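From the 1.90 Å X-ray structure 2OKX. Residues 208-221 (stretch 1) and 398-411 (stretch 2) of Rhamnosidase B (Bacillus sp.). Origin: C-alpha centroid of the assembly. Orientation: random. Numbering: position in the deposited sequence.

Stretch 1 208-221: IQSLSRVKAPKYAA
Stretch 2 (398-411) FGSNVWRTLAERRA

Two strands lie side by side and run antiparallel: 208-215 and a strand that begins at 406, their axes 145° apart and 4.4 Å at closest approach. The register sets Ser212 against Arg409 (CA-CA 4.2 Å), Arg213 against Glu408 (5.0 Å), Val214 against Ala407 (4.6 Å) and Lys215 against Leu406 (5.0 Å). The ladder is complete only at its centre, where Arg213 N gives to Glu408 O and Glu408 N to Arg213 O, both at 2.8 Å; toward the ends single bonds remain, Lys215 N to Leu406 O at 3.1 Å and Arg410 N to Leu211 O at 2.8 Å. Where the pairs are not hydrogen-bonded, CA-H...O contacts fill in: Ser212 CA to Glu408 O and Val214 CA to Leu406 O, each 3.1 Å.

Arg213 and Glu408 share one face of the sheet with Lys215 and Leu406, and their chemistry dominates it. Arg213 extends through chi1 and chi2 (both t), then turns at chi3 (p), with chi4 at 100°. Glu408 is likewise t, t, with chi3 at 75°. Two extended chains from directly opposed positions thus bring guanidinium and carboxylate together as a two-pronged salt bridge: Arg213 NE to Glu408 OE1 at 2.8 Å and Arg213 NH2 to Glu408 OE2 at 3.0 Å. The carboxylate meets the guanidinium edge, leaving a face for Leu406 (t, p), whose CD2 is 3.5 Å from Arg213 NH1. Arg410 folds back with chi1 and chi2 both m, so its NE joins Glu408 OE1 at 2.7 Å. The shared acid helps offset the like charges of Arg213 NE and Arg410 NH2, 3.6 Å apart. Lys215 (m, t, t, t) packs its CB 3.8 Å from Leu406 CB, while its amine leads away.

On the face bearing Ser212, Val214, Ala407 and Arg409, the side chains meet through van der Waals contacts and a water rather than a salt bridge. Ser212 (m) has OG 3.7 Å from Arg409 CG; water 2 links Ser212 OG (2.9 Å) to Arg404 NH1 (3.2 Å). Arg409 bends at an off-rotamer chi2 of -112°, and its NH2 comes within 3.3 Å of Ser210 CB.

Beyond the strands, Thr405 N makes a weak bond to Lys215 O (2.9 Å). Thr405 chi1 is p, and water 3 joins its OG1 (2.7 Å) to Ala216 O (2.8 Å). Helix 398-402 packs small against small: Ala216 CB lies 3.5 Å from Ser400 CB. Trp403, just past the helix with chi1 t and chi2 21°, offers a ring face to Pro217 CB; Pro217 CG approaches Trp403 CE3 to 3.6 Å.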

ATOM      1  N   ILE A 208      16.696 -20.897  -0.937  1.00 15.40           N
ATOM      2  CA  ILE A 208      17.589 -19.965  -1.599  1.00 16.53           C
ATOM      3  C   ILE A 208      17.411 -20.343  -3.053  1.00 17.13           C
ATOM      4  O   ILE A 208      17.717 -21.467  -3.455  1.00 20.35           O
ATOM      5  CB  ILE A 208      19.056 -20.147  -1.179  1.00 19.46           C
ATOM      6  CG1 ILE A 208      19.218 -19.723   0.286  1.00 19.66           C
ATOM      7  CG2 ILE A 208      19.964 -19.309  -2.104  1.00 17.87           C
ATOM      8  CD1 ILE A 208      20.649 -19.675   0.773  1.00 25.76           C
ATOM      9  N   GLN A 209      16.883 -19.411  -3.831  1.00 17.05           N
ATOM     10  CA  GLN A 209      16.614 -19.653  -5.236  1.00 17.27           C
ATOM     11  C   GLN A 209      17.849 -19.633  -6.120  1.00 19.56           C
ATOM     12  O   GLN A 209      17.954 -20.424  -7.052  1.00 17.89           O
ATOM     13  CB  GLN A 209      15.608 -18.626  -5.746  1.00 19.71           C
ATOM     14  CG  GLN A 209      15.282 -18.769  -7.219  1.00 23.48           C
ATOM     15  CD  GLN A 209      14.219 -17.791  -7.653  1.00 27.62           C
ATOM     16  OE1 GLN A 209      13.072 -17.874  -7.216  1.00 29.62           O
ATOM     17  NE2 GLN A 209      14.594 -16.848  -8.507  1.00 27.08           N
ATOM     18  N   SER A 210      18.782 -18.730  -5.834  1.00 19.19           N
ATOM     19  CA  SER A 210      19.990 -18.643  -6.645  1.00 19.55           C
ATOM     20  C   SER A 210      21.090 -17.829  -5.992  1.00 21.08           C
ATOM     21  O   SER A 210      20.866 -17.121  -5.006  1.00 18.52           O
ATOM     22  CB  SER A 210      19.666 -18.007  -7.999  1.00 19.83           C
ATOM     23  OG  SER A 210      19.267 -16.654  -7.832  1.00 20.11           O
ATOM     24  N   LEU A 211      22.286 -17.953  -6.559  1.00 20.99           N
ATOM     25  CA  LEU A 211      23.452 -17.210  -6.112  1.00 22.94           C
ATOM     26  C   LEU A 211      24.110 -16.777  -7.412  1.00 21.98           C
ATOM     27  O   LEU A 211      24.208 -17.561  -8.352  1.00 22.60           O
ATOM     28  CB  LEU A 211      24.402 -18.091  -5.289  1.00 24.54           C
ATOM     29  CG  LEU A 211      25.587 -17.331  -4.674  1.00 28.22           C
ATOM     30  CD1 LEU A 211      26.118 -18.069  -3.460  1.00 28.73           C
ATOM     31  CD2 LEU A 211      26.674 -17.148  -5.713  1.00 28.50           C
ATOM     32  N   SER A 212      24.538 -15.523  -7.483  1.00 22.11           N
ATOM     33  CA  SER A 212      25.153 -15.034  -8.706  1.00 21.35           C
ATOM     34  C   SER A 212      26.291 -14.077  -8.417  1.00 20.91           C
ATOM     35  O   SER A 212      26.337 -13.452  -7.358  1.00 20.79           O
ATOM     36  CB  SER A 212      24.118 -14.294  -9.563  1.00 21.70           C
ATOM     37  OG  SER A 212      22.981 -15.092  -9.850  1.00 22.85           O
ATOM     38  N   ARG A 213      27.216 -13.983  -9.364  1.00 20.42           N
ATOM     39  CA  ARG A 213      28.317 -13.039  -9.254  1.00 20.76           C
ATOM     40  C   ARG A 213      27.782 -11.881 -10.084  1.00 18.63           C
ATOM     41  O   ARG A 213      27.470 -12.052 -11.263  1.00 19.79           O
ATOM     42  CB  ARG A 213      29.600 -13.595  -9.881  1.00 20.24           C
ATOM     43  CG  ARG A 213      30.759 -12.591  -9.878  1.00 20.81           C
ATOM     44  CD  ARG A 213      32.067 -13.238 -10.345  1.00 21.25           C
ATOM     45  NE  ARG A 213      32.043 -13.619 -11.754  1.00 22.87           N
ATOM     46  CZ  ARG A 213      32.587 -12.902 -12.735  1.00 25.23           C
ATOM     47  NH1 ARG A 213      33.205 -11.761 -12.463  1.00 26.55           N
ATOM     48  NH2 ARG A 213      32.521 -13.329 -13.988  1.00 23.26           N
ATOM     49  N   VAL A 214      27.656 -10.708  -9.478  1.00 21.03           N
ATOM     50  CA  VAL A 214      27.099  -9.573 -10.202  1.00 20.70           C
ATOM     51  C   VAL A 214      27.858  -8.259 -10.028  1.00 22.30           C
ATOM     52  O   VAL A 214      28.734  -8.140  -9.174  1.00 22.88           O
ATOM     53  CB  VAL A 214      25.634  -9.336  -9.769  1.00 21.26           C
ATOM     54  CG1 VAL A 214      24.835 -10.640  -9.874  1.00 20.06           C
ATOM     55  CG2 VAL A 214      25.595  -8.815  -8.337  1.00 19.83           C
ATOM     56  N   LYS A 215      27.497  -7.279 -10.849  1.00 22.16           N
ATOM     57  CA  LYS A 215      28.091  -5.949 -10.796  1.00 23.89           C
ATOM     58  C   LYS A 215      27.033  -4.902 -11.106  1.00 22.75           C
ATOM     59  O   LYS A 215      26.236  -5.076 -12.025  1.00 22.88           O
ATOM     60  CB  LYS A 215      29.222  -5.807 -11.816  1.00 25.13           C
ATOM     61  CG  LYS A 215      30.470  -6.611 -11.512  1.00 26.97           C
ATOM     62  CD  LYS A 215      31.514  -6.381 -12.599  1.00 28.56           C
ATOM     63  CE  LYS A 215      32.806  -7.125 -12.297  1.00 32.31           C
ATOM     64  NZ  LYS A 215      33.786  -7.003 -13.414  1.00 34.53           N
ATOM     65  N   ALA A 216      27.034  -3.824 -10.328  1.00 23.16           N
ATOM     66  CA  ALA A 216      26.109  -2.716 -10.520  1.00 23.39           C
ATOM     67  C   ALA A 216      26.795  -1.736 -11.467  1.00 25.83           C
ATOM     68  O   ALA A 216      27.997  -1.844 -11.715  1.00 24.76           O
ATOM     69  CB  ALA A 216      25.827  -2.032  -9.192  1.00 22.52           C
ATOM     70  N   PRO A 217      26.041  -0.772 -12.014  1.00 25.23           N
ATOM     71  CA  PRO A 217      26.645   0.204 -12.930  1.00 24.90           C
ATOM     72  C   PRO A 217      27.660   1.067 -12.180  1.00 26.03           C
ATOM     73  O   PRO A 217      27.516   1.289 -10.976  1.00 26.56           O
ATOM     74  CB  PRO A 217      25.445   1.027 -13.400  1.00 25.34           C
ATOM     75  CG  PRO A 217      24.272   0.081 -13.232  1.00 24.49           C
ATOM     76  CD  PRO A 217      24.587  -0.569 -11.911  1.00 22.42           C
ATOM     77  N   LYS A 218      28.675   1.557 -12.888  1.00 27.71           N
ATOM     78  CA  LYS A 218      29.696   2.403 -12.270  1.00 27.89           C
ATOM     79  C   LYS A 218      29.020   3.552 -11.529  1.00 27.52           C
ATOM     80  O   LYS A 218      29.424   3.925 -10.427  1.00 27.37           O
ATOM     81  CB  LYS A 218      30.631   2.989 -13.338  1.00 31.85           C
ATOM     82  CG  LYS A 218      31.277   1.983 -14.293  1.00 36.03           C
ATOM     83  CD  LYS A 218      32.282   1.077 -13.594  1.00 38.88           C
ATOM     84  CE  LYS A 218      33.138   0.320 -14.605  1.00 39.63           C
ATOM     85  NZ  LYS A 218      32.329  -0.508 -15.550  1.00 41.50           N
ATOM     86  N   TYR A 219      27.981   4.106 -12.149  1.00 25.46           N
ATOM     87  CA  TYR A 219      27.232   5.223 -11.584  1.00 24.81           C
ATOM     88  C   TYR A 219      25.735   4.892 -11.550  1.00 22.97           C
ATOM     89  O   TYR A 219      25.165   4.501 -12.559  1.00 23.80           O
ATOM     90  CB  TYR A 219      27.469   6.481 -12.441  1.00 23.44           C
ATOM     91  CG  TYR A 219      26.656   7.690 -12.032  1.00 23.25           C
ATOM     92  CD1 TYR A 219      26.953   8.399 -10.867  1.00 23.16           C
ATOM     93  CD2 TYR A 219      25.564   8.106 -12.793  1.00 22.21           C
ATOM     94  CE1 TYR A 219      26.180   9.484 -10.468  1.00 23.78           C
ATOM     95  CE2 TYR A 219      24.785   9.190 -12.402  1.00 21.65           C
ATOM     96  CZ  TYR A 219      25.097   9.870 -11.238  1.00 22.47           C
ATOM     97  OH  TYR A 219      24.314  10.921 -10.833  1.00 22.17           O
ATOM     98  N   ALA A 220      25.114   5.033 -10.382  1.00 23.83           N
ATOM     99  CA  ALA A 220      23.678   4.780 -10.228  1.00 22.11           C
ATOM    100  C   ALA A 220      23.163   5.738  -9.167  1.00 22.39           C
ATOM    101  O   ALA A 220      23.639   5.733  -8.033  1.00 23.28           O
ATOM    102  CB  ALA A 220      23.427   3.333  -9.804  1.00 21.12           C
ATOM    103  N   ALA A 221      22.191   6.565  -9.531  1.00 21.21           N
ATOM    104  CA  ALA A 221      21.669   7.539  -8.592  1.00 21.27           C
ATOM    105  C   ALA A 221      20.152   7.598  -8.560  1.00 21.11           C
ATOM    106  O   ALA A 221      19.482   7.359  -9.566  1.00 20.68           O
ATOM    107  CB  ALA A 221      22.235   8.925  -8.923  1.00 21.72           C
ATOM    108  N   PHE A 398      18.026  -0.014  -5.839  1.00 19.69           N
ATOM    109  CA  PHE A 398      17.083  -0.349  -6.903  1.00 20.28           C
ATOM    110  C   PHE A 398      17.741  -0.311  -8.282  1.00 19.66           C
ATOM    111  O   PHE A 398      17.699  -1.289  -9.031  1.00 19.60           O
ATOM    112  CB  PHE A 398      15.883   0.608  -6.870  1.00 19.33           C
ATOM    113  CG  PHE A 398      14.803   0.267  -7.863  1.00 19.82           C
ATOM    114  CD1 PHE A 398      13.929  -0.795  -7.630  1.00 20.56           C
ATOM    115  CD2 PHE A 398      14.662   1.003  -9.035  1.00 19.82           C
ATOM    116  CE1 PHE A 398      12.928  -1.116  -8.552  1.00 19.70           C
ATOM    117  CE2 PHE A 398      13.667   0.692  -9.966  1.00 21.55           C
ATOM    118  CZ  PHE A 398      12.796  -0.372  -9.723  1.00 20.24           C
ATOM    119  N   GLY A 399      18.353   0.822  -8.617  1.00 21.07           N
ATOM    120  CA  GLY A 399      18.995   0.950  -9.913  1.00 17.67           C
ATOM    121  C   GLY A 399      20.080  -0.080 -10.128  1.00 18.97           C
ATOM    122  O   GLY A 399      20.278  -0.561 -11.244  1.00 19.38           O
ATOM    123  N   SER A 400      20.785  -0.420  -9.051  1.00 19.69           N
ATOM    124  CA  SER A 400      21.864  -1.398  -9.098  1.00 20.30           C
ATOM    125  C   SER A 400      21.336  -2.818  -9.314  1.00 22.29           C
ATOM    126  O   SER A 400      22.093  -3.718  -9.683  1.00 22.62           O
ATOM    127  CB  SER A 400      22.680  -1.344  -7.802  1.00 22.23           C
ATOM    128  OG  SER A 400      23.284  -0.072  -7.620  1.00 22.69           O
ATOM    129  N   ASN A 401      20.042  -3.019  -9.074  1.00 20.61           N
ATOM    130  CA  ASN A 401      19.429  -4.331  -9.273  1.00 19.47           C
ATOM    131  C   ASN A 401      18.727  -4.424 -10.623  1.00 19.05           C
ATOM    132  O   ASN A 401      18.746  -5.474 -11.268  1.00 19.54           O
ATOM    133  CB  ASN A 401      18.438  -4.637  -8.143  1.00 19.13           C
ATOM    134  CG  ASN A 401      19.069  -5.446  -7.033  1.00 18.04           C
ATOM    135  OD1 ASN A 401      19.309  -6.646  -7.186  1.00 19.66           O
ATOM    136  ND2 ASN A 401      19.358  -4.795  -5.912  1.00 18.97           N
ATOM    137  N   VAL A 402      18.108  -3.325 -11.050  1.00 17.91           N
ATOM    138  CA  VAL A 402      17.420  -3.299 -12.334  1.00 18.23           C
ATOM    139  C   VAL A 402      18.435  -3.410 -13.463  1.00 19.18           C
ATOM    140  O   VAL A 402      18.205  -4.104 -14.448  1.00 18.90           O
ATOM    141  CB  VAL A 402      16.605  -2.004 -12.501  1.00 18.28           C
ATOM    142  CG1 VAL A 402      16.047  -1.909 -13.919  1.00 17.21           C
ATOM    143  CG2 VAL A 402      15.473  -1.992 -11.489  1.00 19.18           C
ATOM    144  N   TRP A 403      19.559  -2.716 -13.330  1.00 20.73           N
ATOM    145  CA  TRP A 403      20.592  -2.803 -14.350  1.00 21.11           C
ATOM    146  C   TRP A 403      21.865  -3.343 -13.735  1.00 20.81           C
ATOM    147  O   TRP A 403      22.546  -2.650 -12.977  1.00 22.41           O
ATOM    148  CB  TRP A 403      20.868  -1.437 -14.993  1.00 20.97           C
ATOM    149  CG  TRP A 403      21.955  -1.471 -16.056  1.00 23.52           C
ATOM    150  CD1 TRP A 403      22.398  -2.562 -16.751  1.00 20.81           C
ATOM    151  CD2 TRP A 403      22.684  -0.347 -16.569  1.00 21.51           C
ATOM    152  NE1 TRP A 403      23.356  -2.187 -17.666  1.00 22.75           N
ATOM    153  CE2 TRP A 403      23.550  -0.833 -17.576  1.00 22.86           C
ATOM    154  CE3 TRP A 403      22.688   1.022 -16.278  1.00 22.30           C
ATOM    155  CZ2 TRP A 403      24.413   0.004 -18.296  1.00 23.68           C
ATOM    156  CZ3 TRP A 403      23.548   1.860 -16.997  1.00 23.76           C
ATOM    157  CH2 TRP A 403      24.397   1.343 -17.991  1.00 25.54           C
ATOM    158  N   ARG A 404      22.157  -4.597 -14.049  1.00 22.20           N
ATOM    159  CA  ARG A 404      23.356  -5.264 -13.573  1.00 22.38           C
ATOM    160  C   ARG A 404      24.209  -5.447 -14.822  1.00 23.34           C
ATOM    161  O   ARG A 404      23.793  -6.106 -15.772  1.00 21.83           O
ATOM    162  CB  ARG A 404      23.013  -6.631 -12.956  1.00 20.89           C
ATOM    163  CG  ARG A 404      22.178  -6.554 -11.681  1.00 21.57           C
ATOM    164  CD  ARG A 404      21.744  -7.938 -11.199  1.00 20.73           C
ATOM    165  NE  ARG A 404      20.959  -8.639 -12.214  1.00 21.34           N
ATOM    166  CZ  ARG A 404      20.584  -9.911 -12.129  1.00 22.07           C
ATOM    167  NH1 ARG A 404      20.916 -10.639 -11.070  1.00 23.37           N
ATOM    168  NH2 ARG A 404      19.901 -10.467 -13.117  1.00 22.07           N
ATOM    169  N   THR A 405      25.393  -4.837 -14.824  1.00 25.51           N
ATOM    170  CA  THR A 405      26.301  -4.934 -15.959  1.00 26.15           C
ATOM    171  C   THR A 405      26.860  -6.351 -16.075  1.00 26.77           C
ATOM    172  O   THR A 405      27.396  -6.744 -17.111  1.00 26.10           O
ATOM    173  CB  THR A 405      27.443  -3.917 -15.817  1.00 27.92           C
ATOM    174  OG1 THR A 405      28.064  -4.067 -14.534  1.00 28.91           O
ATOM    175  CG2 THR A 405      26.893  -2.501 -15.934  1.00 28.20           C
ATOM    176  N   LEU A 406      26.721  -7.111 -14.995  1.00 24.56           N
ATOM    177  CA  LEU A 406      27.162  -8.496 -14.949  1.00 24.42           C
ATOM    178  C   LEU A 406      26.198  -9.265 -14.051  1.00 23.16           C
ATOM    179  O   LEU A 406      25.879  -8.814 -12.956  1.00 22.48           O
ATOM    180  CB  LEU A 406      28.577  -8.607 -14.372  1.00 24.67           C
ATOM    181  CG  LEU A 406      28.995 -10.046 -14.049  1.00 26.10           C
ATOM    182  CD1 LEU A 406      29.178 -10.821 -15.345  1.00 27.65           C
ATOM    183  CD2 LEU A 406      30.279 -10.053 -13.233  1.00 26.80           C
ATOM    184  N   ALA A 407      25.741 -10.419 -14.527  1.00 22.75           N
ATOM    185  CA  ALA A 407      24.827 -11.276 -13.770  1.00 24.24           C
ATOM    186  C   ALA A 407      25.188 -12.700 -14.160  1.00 24.07           C
ATOM    187  O   ALA A 407      24.748 -13.204 -15.189  1.00 25.11           O
ATOM    188  CB  ALA A 407      23.379 -10.970 -14.138  1.00 23.54           C
ATOM    189  N   GLU A 408      25.994 -13.341 -13.324  1.00 23.90           N
ATOM    190  CA  GLU A 408      26.480 -14.688 -13.592  1.00 22.91           C
ATOM    191  C   GLU A 408      26.015 -15.690 -12.546  1.00 22.58           C
ATOM    192  O   GLU A 408      26.510 -15.697 -11.418  1.00 22.21           O
ATOM    193  CB  GLU A 408      28.010 -14.645 -13.627  1.00 22.40           C
ATOM    194  CG  GLU A 408      28.701 -15.924 -14.028  1.00 24.81           C
ATOM    195  CD  GLU A 408      30.210 -15.807 -13.872  1.00 26.56           C
ATOM    196  OE1 GLU A 408      30.698 -15.841 -12.724  1.00 25.29           O
ATOM    197  OE2 GLU A 408      30.899 -15.659 -14.898  1.00 27.61           O
ATOM    198  N   ARG A 409      25.068 -16.543 -12.924  1.00 23.51           N
ATOM    199  CA  ARG A 409      24.541 -17.552 -12.010  1.00 25.31           C
ATOM    200  C   ARG A 409      25.563 -18.617 -11.648  1.00 24.81           C
ATOM    201  O   ARG A 409      26.271 -19.123 -12.516  1.00 25.82           O
ATOM    202  CB  ARG A 409      23.327 -18.241 -12.629  1.00 28.58           C
ATOM    203  CG  ARG A 409      22.054 -17.429 -12.611  1.00 36.14           C
ATOM    204  CD  ARG A 409      21.043 -18.055 -11.662  1.00 40.60           C
ATOM    205  NE  ARG A 409      21.021 -19.510 -11.797  1.00 43.96           N
ATOM    206  CZ  ARG A 409      20.039 -20.289 -11.356  1.00 46.20           C
ATOM    207  NH1 ARG A 409      20.109 -21.605 -11.520  1.00 47.67           N
ATOM    208  NH2 ARG A 409      18.980 -19.754 -10.764  1.00 47.33           N
ATOM    209  N   ARG A 410      25.616 -18.957 -10.363  1.00 24.27           N
ATOM    210  CA  ARG A 410      26.515 -19.988  -9.841  1.00 25.76           C
ATOM    211  C   ARG A 410      25.667 -20.952  -9.010  1.00 26.28           C
ATOM    212  O   ARG A 410      24.650 -20.556  -8.437  1.00 24.53           O
ATOM    213  CB  ARG A 410      27.584 -19.381  -8.924  1.00 25.61           C
ATOM    214  CG  ARG A 410      28.492 -18.329  -9.552  1.00 29.03           C
ATOM    215  CD  ARG A 410      29.281 -18.890 -10.718  1.00 30.11           C
ATOM    216  NE  ARG A 410      30.375 -18.005 -11.111  1.00 31.70           N
ATOM    217  CZ  ARG A 410      31.563 -17.965 -10.513  1.00 31.14           C
ATOM    218  NH1 ARG A 410      31.827 -18.764  -9.485  1.00 30.81           N
ATOM    219  NH2 ARG A 410      32.492 -17.125 -10.948  1.00 30.41           N
ATOM    220  N   ALA A 411      26.077 -22.213  -8.938  1.00 25.78           N
ATOM    221  CA  ALA A 411      25.329 -23.183  -8.148  1.00 27.81           C
ATOM    222  C   ALA A 411      25.378 -22.735  -6.691  1.00 28.03           C
ATOM    223  O   ALA A 411      26.389 -22.199  -6.236  1.00 27.16           O
ATOM    224  CB  ALA A 411      25.945 -24.573  -8.295  1.00 26.87           C
TER
HETATM  225  O   HOH W   1      22.135 -20.207  -8.659  1.00 26.76           O
HETATM  226  O   HOH W   2      21.337 -13.710 -11.743  1.00 35.10           O
HETATM  227  O   HOH W   3      29.669  -2.010 -13.981  1.00 32.01           O
HETATM  228  O   HOH W   4      24.250   2.765  -6.579  1.00 31.36           O